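Local coordinates for protein pyridine synthase TbtD (Thermobispora bispora, PDB 5WA4) that probably catalyses the formal [4+2] aza-cycloaddition that forms the central pyridine ring of the thiopeptide antibiotic thiomuracin, and binds an N-terminal leader peptide, at residues D16-P21 against M115-D120; M43-R48 against L139-Y144. All blocks are in the same frame, centred on the assembly; numbering follows the deposited sequence.

Overall arrangement
Contact 1 joins two loops at the ends of strands 9-16 and 123-128, which are neighbours in a four-stranded antiparallel sheet. Contact 2 sets edge strand 44-49 against helix 135-159. Strand 44-49 is the other edge strand, opposite 123-128. The segments alternate in sequence: 16-21, 43-48, 115-120, 139-144. The centres of contact 1 and contact 2 lie about 22 Å apart. The nearest atoms of contact 1 and contact 2 are about 7 Å apart. Contact 1 is peripheral. Contact 2 lies nearer the chain centre and joins the sheet to the helical part of this probable pyridine synthase.

Contact 1 of 2, residues D16-P21 against M115-D120; sequences DYHAGP and MPWSPD
Asp-120 has CG anti to its backbone N (chi1 -166°), and His-18 has CG anti to its carbonyl carbon, beside the backbone N. These torsions lay the carboxylate of Asp-120 on the imidazole of His-18. The setting is the loop end of an antiparallel sheet in the lantibiotic dehydratase C-terminal family fold. Segment 16-21 leaves strand 9-16 toward helix 22-35, and segment 115-120 leads into the neighbouring strand 123-128. The two flat groups stack with their planes only 6° apart, and Asp-120 CG is 3.4 Å from His-18 ND1. The same carboxylate accepts a nearly straight hydrogen bond from His-18 N to Asp-120 OD1 (2.9 Å). The N-H arrives from above the carboxylate plane. Asp-120 OD2 is bonded to Ser-88 OG, which also receives Ala-19 N. Both carboxylate oxygens are thus held, and the group has little freedom to rotate. A negative charge this close would be expected to favour a protonated imidazole.

The opposite face of His-18 meets the indole of Trp-117. The six-membered ring comes edge first, a T-shaped pair with planes at 72° and centroids 4.8 Å apart. Trp-117 CE3 approaches His-18 CE1 at 3.5 Å, toward the rim of the imidazole. Backbone Ser-118 O lies at the imidazole edge, near its plane, 3.3 Å from His-18 CE1.

A second link lies at the end of strand 9-16. Asp-16 has CG beside its backbone N and points across to the other loop, with Asp-16 CB 3.2 Å from Pro-119 O. Its OD2 forms a salt bridge with Arg-14. Ser-118 has OG anti to its backbone N, and Ser-118 OG donates to Asp-16 OD1; the modelled separation is 2.4 Å, and the place of OG is less certain.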
loop_
_atom_site.group_PDB
_atom_site.type_symbol
_atom_site.label_atom_id
_atom_site.label_comp_id
_atom_site.label_asym_id
_atom_site.label_seq_id
_atom_site.Cartn_x
_atom_site.Cartn_y
_atom_site.Cartn_z
ATOM N N ASP E 16 -30.042 -32.252 8.758
ATOM C CA ASP E 16 -30.674 -30.922 8.791
ATOM C C ASP E 16 -31.571 -30.700 10.018
ATOM O O ASP E 16 -32.408 -31.537 10.357
ATOM C CB ASP E 16 -31.499 -30.689 7.520
ATOM C CG ASP E 16 -30.641 -30.617 6.267
ATOM O OD1 ASP E 16 -30.337 -31.681 5.678
ATOM O OD2 ASP E 16 -30.287 -29.496 5.861
ATOM N N TYR E 17 -31.406 -29.558 10.673
ATOM C CA TYR E 17 -32.168 -29.269 11.876
ATOM C C TYR E 17 -32.195 -27.758 12.093
ATOM O O TYR E 17 -31.597 -27.237 13.027
ATOM C CB TYR E 17 -31.540 -29.999 13.047
ATOM C CG TYR E 17 -32.400 -30.209 14.266
ATOM C CD1 TYR E 17 -33.590 -30.929 14.205
ATOM C CD2 TYR E 17 -31.984 -29.728 15.499
ATOM C CE1 TYR E 17 -34.348 -31.133 15.341
ATOM C CE2 TYR E 17 -32.730 -29.922 16.645
ATOM C CZ TYR E 17 -33.906 -30.627 16.572
ATOM O OH TYR E 17 -34.620 -30.805 17.745
ATOM N N HIS E 18 -32.902 -27.071 11.203
ATOM C CA HIS E 18 -32.817 -25.619 11.065
ATOM C C HIS E 18 -33.083 -24.780 12.321
ATOM O O HIS E 18 -32.219 -24.018 12.759
ATOM C CB HIS E 18 -33.771 -25.177 9.957
ATOM C CG HIS E 18 -33.486 -25.829 8.639
ATOM N ND1 HIS E 18 -34.404 -25.871 7.614
ATOM C CD2 HIS E 18 -32.378 -26.454 8.184
ATOM C CE1 HIS E 18 -33.873 -26.502 6.580
ATOM N NE2 HIS E 18 -32.647 -26.864 6.895
ATOM N N ALA E 19 -34.276 -24.884 12.896
ATOM C CA ALA E 19 -34.636 -23.972 13.970
ATOM C C ALA E 19 -34.805 -24.716 15.267
ATOM O O ALA E 19 -35.218 -24.144 16.279
ATOM C CB ALA E 19 -35.908 -23.207 13.625
ATOM N N GLY E 20 -34.502 -26.004 15.236
ATOM C CA GLY E 20 -34.606 -26.803 16.443
ATOM C C GLY E 20 -33.465 -26.537 17.408
ATOM O O GLY E 20 -32.474 -25.899 17.044
ATOM N N PRO E 21 -33.602 -27.019 18.650
ATOM C CA PRO E 21 -32.505 -26.940 19.626
ATOM C C PRO E 21 -31.345 -27.880 19.249
ATOM O O PRO E 21 -31.448 -29.101 19.419
ATOM C CB PRO E 21 -33.167 -27.362 20.944
ATOM C CG PRO E 21 -34.360 -28.169 20.535
ATOM C CD PRO E 21 -34.822 -27.624 19.210
ATOM N N MET E 115 -28.385 -21.847 -2.056
ATOM C CA MET E 115 -29.838 -21.985 -2.278
ATOM C C MET E 115 -30.090 -23.093 -3.296
ATOM O O MET E 115 -29.285 -23.267 -4.211
ATOM C CB MET E 115 -30.436 -20.694 -2.841
ATOM C CG MET E 115 -30.695 -19.594 -1.854
ATOM S SD MET E 115 -32.026 -20.008 -0.721
ATOM C CE MET E 115 -31.111 -19.882 0.808
ATOM N N PRO E 116 -31.201 -23.841 -3.179
ATOM C CA PRO E 116 -32.235 -24.027 -2.156
ATOM C C PRO E 116 -31.750 -24.850 -0.968
ATOM O O PRO E 116 -30.992 -25.793 -1.195
ATOM C CB PRO E 116 -33.318 -24.812 -2.905
ATOM C CG PRO E 116 -33.083 -24.526 -4.339
ATOM C CD PRO E 116 -31.607 -24.458 -4.453
ATOM N N TRP E 117 -32.195 -24.537 0.249
ATOM C CA TRP E 117 -31.833 -25.342 1.422
ATOM C C TRP E 117 -32.203 -26.817 1.257
ATOM O O TRP E 117 -33.133 -27.179 0.532
ATOM C CB TRP E 117 -32.490 -24.796 2.700
ATOM C CG TRP E 117 -31.852 -23.524 3.213
ATOM C CD1 TRP E 117 -31.001 -22.711 2.526
ATOM C CD2 TRP E 117 -32.008 -22.929 4.513
ATOM N NE1 TRP E 117 -30.619 -21.651 3.314
ATOM C CE2 TRP E 117 -31.217 -21.763 4.537
ATOM C CE3 TRP E 117 -32.725 -23.279 5.666
ATOM C CZ2 TRP E 117 -31.135 -20.932 5.657
ATOM C CZ3 TRP E 117 -32.639 -22.451 6.791
ATOM C CH2 TRP E 117 -31.848 -21.299 6.775
ATOM N N SER E 118 -31.425 -27.666 1.912
ATOM C CA SER E 118 -31.778 -29.061 2.122
ATOM C C SER E 118 -33.055 -29.102 2.962
ATOM O O SER E 118 -33.289 -28.201 3.777
ATOM C CB SER E 118 -30.625 -29.792 2.819
ATOM O OG SER E 118 -31.045 -30.960 3.490
ATOM N N PRO E 119 -33.893 -30.131 2.756
ATOM C CA PRO E 119 -35.124 -30.342 3.524
ATOM C C PRO E 119 -34.870 -30.437 5.016
ATOM O O PRO E 119 -33.919 -31.107 5.414
ATOM C CB PRO E 119 -35.642 -31.664 2.979
ATOM C CG PRO E 119 -35.121 -31.706 1.579
ATOM C CD PRO E 119 -33.758 -31.105 1.662
ATOM N N ASP E 120 -35.701 -29.782 5.828
ATOM C CA ASP E 120 -35.467 -29.747 7.267
ATOM C C ASP E 120 -35.777 -31.122 7.843
ATOM O O ASP E 120 -36.550 -31.886 7.268
ATOM C CB ASP E 120 -36.310 -28.651 7.924
ATOM C CG ASP E 120 -35.875 -28.332 9.355
ATOM O OD1 ASP E 120 -34.765 -28.731 9.778
ATOM O OD2 ASP E 120 -36.645 -27.641 10.059
#

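Contact 2 of 2, residues M43-R48 against L139-Y144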
loop_
_atom_site.group_PDB
_atom_site.type_symbol
_atom_site.label_atom_id
_atom_site.label_comp_id
_atom_site.label_asym_id
_atom_site.label_seq_id
_atom_site.Cartn_x
_atom_site.Cartn_y
_atom_site.Cartn_z
ATOM N N MET E 43 -14.088 -44.191 16.173
ATOM C CA MET E 43 -13.544 -43.006 15.548
ATOM C C MET E 43 -14.633 -42.167 14.879
ATOM O O MET E 43 -14.936 -42.322 13.685
ATOM C CB MET E 43 -12.478 -43.406 14.536
ATOM C CG MET E 43 -11.433 -42.336 14.284
ATOM S SD MET E 43 -10.400 -42.051 15.720
ATOM C CE MET E 43 -9.395 -40.697 15.118
ATOM N N ALA E 44 -15.221 -41.267 15.651
ATOM C CA ALA E 44 -16.276 -40.432 15.117
ATOM C C ALA E 44 -16.218 -39.007 15.668
ATOM O O ALA E 44 -15.622 -38.748 16.728
ATOM C CB ALA E 44 -17.617 -41.058 15.409
ATOM N N TYR E 45 -16.823 -38.086 14.920
ATOM C CA TYR E 45 -17.000 -36.714 15.373
ATOM C C TYR E 45 -18.047 -36.005 14.525
ATOM O O TYR E 45 -18.409 -36.465 13.431
ATOM C CB TYR E 45 -15.662 -35.945 15.367
ATOM C CG TYR E 45 -15.131 -35.484 14.015
ATOM C CD1 TYR E 45 -14.371 -36.331 13.213
ATOM C CD2 TYR E 45 -15.335 -34.181 13.569
ATOM C CE1 TYR E 45 -13.852 -35.899 11.982
ATOM C CE2 TYR E 45 -14.816 -33.740 12.340
ATOM C CZ TYR E 45 -14.075 -34.607 11.551
ATOM O OH TYR E 45 -13.558 -34.180 10.342
ATOM N N PHE E 46 -18.550 -34.892 15.051
ATOM C CA PHE E 46 -19.558 -34.111 14.350
ATOM C C PHE E 46 -19.137 -32.651 14.324
ATOM O O PHE E 46 -18.362 -32.205 15.177
ATOM C CB PHE E 46 -20.957 -34.279 15.001
ATOM C CG PHE E 46 -20.960 -34.121 16.504
ATOM C CD1 PHE E 46 -21.230 -32.902 17.087
ATOM C CD2 PHE E 46 -20.668 -35.196 17.331
ATOM C CE1 PHE E 46 -21.221 -32.758 18.460
ATOM C CE2 PHE E 46 -20.655 -35.055 18.715
ATOM C CZ PHE E 46 -20.930 -33.836 19.276
ATOM N N LEU E 47 -19.644 -31.925 13.332
ATOM C CA LEU E 47 -19.475 -30.480 13.253
ATOM C C LEU E 47 -20.790 -29.746 12.913
ATOM O O LEU E 47 -21.657 -30.289 12.191
ATOM C CB LEU E 47 -18.428 -30.133 12.195
ATOM C CG LEU E 47 -17.010 -30.680 12.358
ATOM C CD1 LEU E 47 -16.253 -30.532 11.055
ATOM C CD2 LEU E 47 -16.284 -29.992 13.505
ATOM N N ARG E 48 -20.926 -28.512 13.403
ATOM C CA ARG E 48 -22.000 -27.638 12.932
ATOM C C ARG E 48 -21.563 -26.852 11.714
ATOM O O ARG E 48 -20.398 -26.477 11.605
ATOM C CB ARG E 48 -22.432 -26.655 14.011
ATOM C CG ARG E 48 -22.572 -27.265 15.356
ATOM C CD ARG E 48 -22.733 -26.207 16.380
ATOM N NE ARG E 48 -22.831 -26.786 17.714
ATOM C CZ ARG E 48 -23.673 -26.363 18.652
ATOM N NH1 ARG E 48 -24.522 -25.394 18.372
ATOM N NH2 ARG E 48 -23.684 -26.918 19.863
ATOM N N LEU E 139 -4.826 -34.337 11.521
ATOM C CA LEU E 139 -4.635 -33.906 12.896
ATOM C C LEU E 139 -5.940 -33.335 13.492
ATOM O O LEU E 139 -6.298 -33.606 14.645
ATOM C CB LEU E 139 -3.529 -32.862 12.955
ATOM C CG LEU E 139 -3.055 -32.491 14.351
ATOM C CD1 LEU E 139 -2.451 -33.723 14.966
ATOM C CD2 LEU E 139 -2.076 -31.304 14.348
ATOM N N LEU E 140 -6.650 -32.551 12.689
ATOM C CA LEU E 140 -7.905 -31.919 13.102
ATOM C C LEU E 140 -8.954 -32.959 13.467
ATOM O O LEU E 140 -9.538 -32.911 14.551
ATOM C CB LEU E 140 -8.428 -31.014 11.986
ATOM C CG LEU E 140 -9.130 -29.733 12.418
ATOM C CD1 LEU E 140 -8.198 -28.899 13.288
ATOM C CD2 LEU E 140 -9.551 -28.950 11.183
ATOM N N ALA E 141 -9.165 -33.896 12.545
ATOM C CA ALA E 141 -10.064 -35.021 12.742
ATOM C C ALA E 141 -9.763 -35.778 14.041
ATOM O O ALA E 141 -10.680 -36.075 14.807
ATOM C CB ALA E 141 -9.996 -35.963 11.547
ATOM N N ASP E 142 -8.492 -36.086 14.289
ATOM C CA ASP E 142 -8.111 -36.752 15.530
ATOM C C ASP E 142 -8.525 -35.898 16.709
ATOM O O ASP E 142 -9.109 -36.393 17.686
ATOM C CB ASP E 142 -6.602 -37.017 15.600
ATOM C CG ASP E 142 -6.162 -38.250 14.801
ATOM O OD1 ASP E 142 -6.980 -38.833 14.045
ATOM O OD2 ASP E 142 -4.961 -38.606 14.920
ATOM N N PHE E 143 -8.216 -34.609 16.613
ATOM C CA PHE E 143 -8.562 -33.689 17.686
ATOM C C PHE E 143 -10.070 -33.675 17.969
ATOM O O PHE E 143 -10.482 -33.664 19.120
ATOM C CB PHE E 143 -8.092 -32.263 17.376
ATOM C CG PHE E 143 -8.692 -31.237 18.288
ATOM C CD1 PHE E 143 -8.165 -31.034 19.558
ATOM C CD2 PHE E 143 -9.827 -30.510 17.897
ATOM C CE1 PHE E 143 -8.731 -30.107 20.428
ATOM C CE2 PHE E 143 -10.406 -29.587 18.751
ATOM C CZ PHE E 143 -9.856 -29.380 20.030
ATOM N N TYR E 144 -10.882 -33.648 16.922
ATOM C CA TYR E 144 -12.309 -33.517 17.107
ATOM C C TYR E 144 -12.816 -34.769 17.809
ATOM O O TYR E 144 -13.571 -34.684 18.787
ATOM C CB TYR E 144 -13.032 -33.267 15.765
ATOM C CG TYR E 144 -13.039 -31.803 15.347
ATOM C CD1 TYR E 144 -13.330 -30.815 16.264
ATOM C CD2 TYR E 144 -12.747 -31.405 14.041
ATOM C CE1 TYR E 144 -13.345 -29.480 15.902
ATOM C CE2 TYR E 144 -12.754 -30.064 13.676
ATOM C CZ TYR E 144 -13.058 -29.103 14.619
ATOM O OH TYR E 144 -13.076 -27.746 14.312
#
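Met-43 stands at the start of the contact. Its CG is anti to the backbone N and its chain bends at chi2. The bend carries the methyl end obliquely over to helix 139-144, where Met-43 CE lies 3.2 Å from Asp-142 OD1. The other oxygen of Asp-142, OD2, has a long, weak ion pair with Arg-259.

Tyr-45 is the next to meet the helix. Its CG is wedged between the backbone N and the carbonyl carbon, and the ring leans onto the helix surface. Two places on the ring touch. Tyr-45 CE1 meets the methyl of Ala-141 (CB) at 3.9 Å, while Tyr-45 CD2 meets Tyr-144 CB at 3.3 Å. The rings of Tyr-45 and Tyr-144 lie 20° from parallel but offset, centroids 5.3 Å apart, so little of one covers the other. Tyr-45 also stacks on Tyr-59 of the adjacent strand.

Here a helix packs across an edge strand of an antiparallel sheet. The axes of strand 44-48 and helix 139-144 approach to 8.0 Å and run almost perpendicular, at 96°. Side chains alternate along the strand. Phe-46 starts away from helix 139-144; its side chain touches Ile-26 of helix 22-35 and later turns of helix 135-159, and has a cation-pi contact with Arg-327.

Leu-47 has CG beside its backbone N and turns its end back toward the helix. One branch does the touching. Leu-47 CD2 sits over a face of the Tyr-144 ring in a CH-pi contact, 3.6 Å from the ring centroid and 16° off the normal. The two side chains run nearly perpendicular. Leu-47 CD2 is displaced toward the CE2-CZ bond of Tyr-144, 3.5 Å from Tyr-144 CZ.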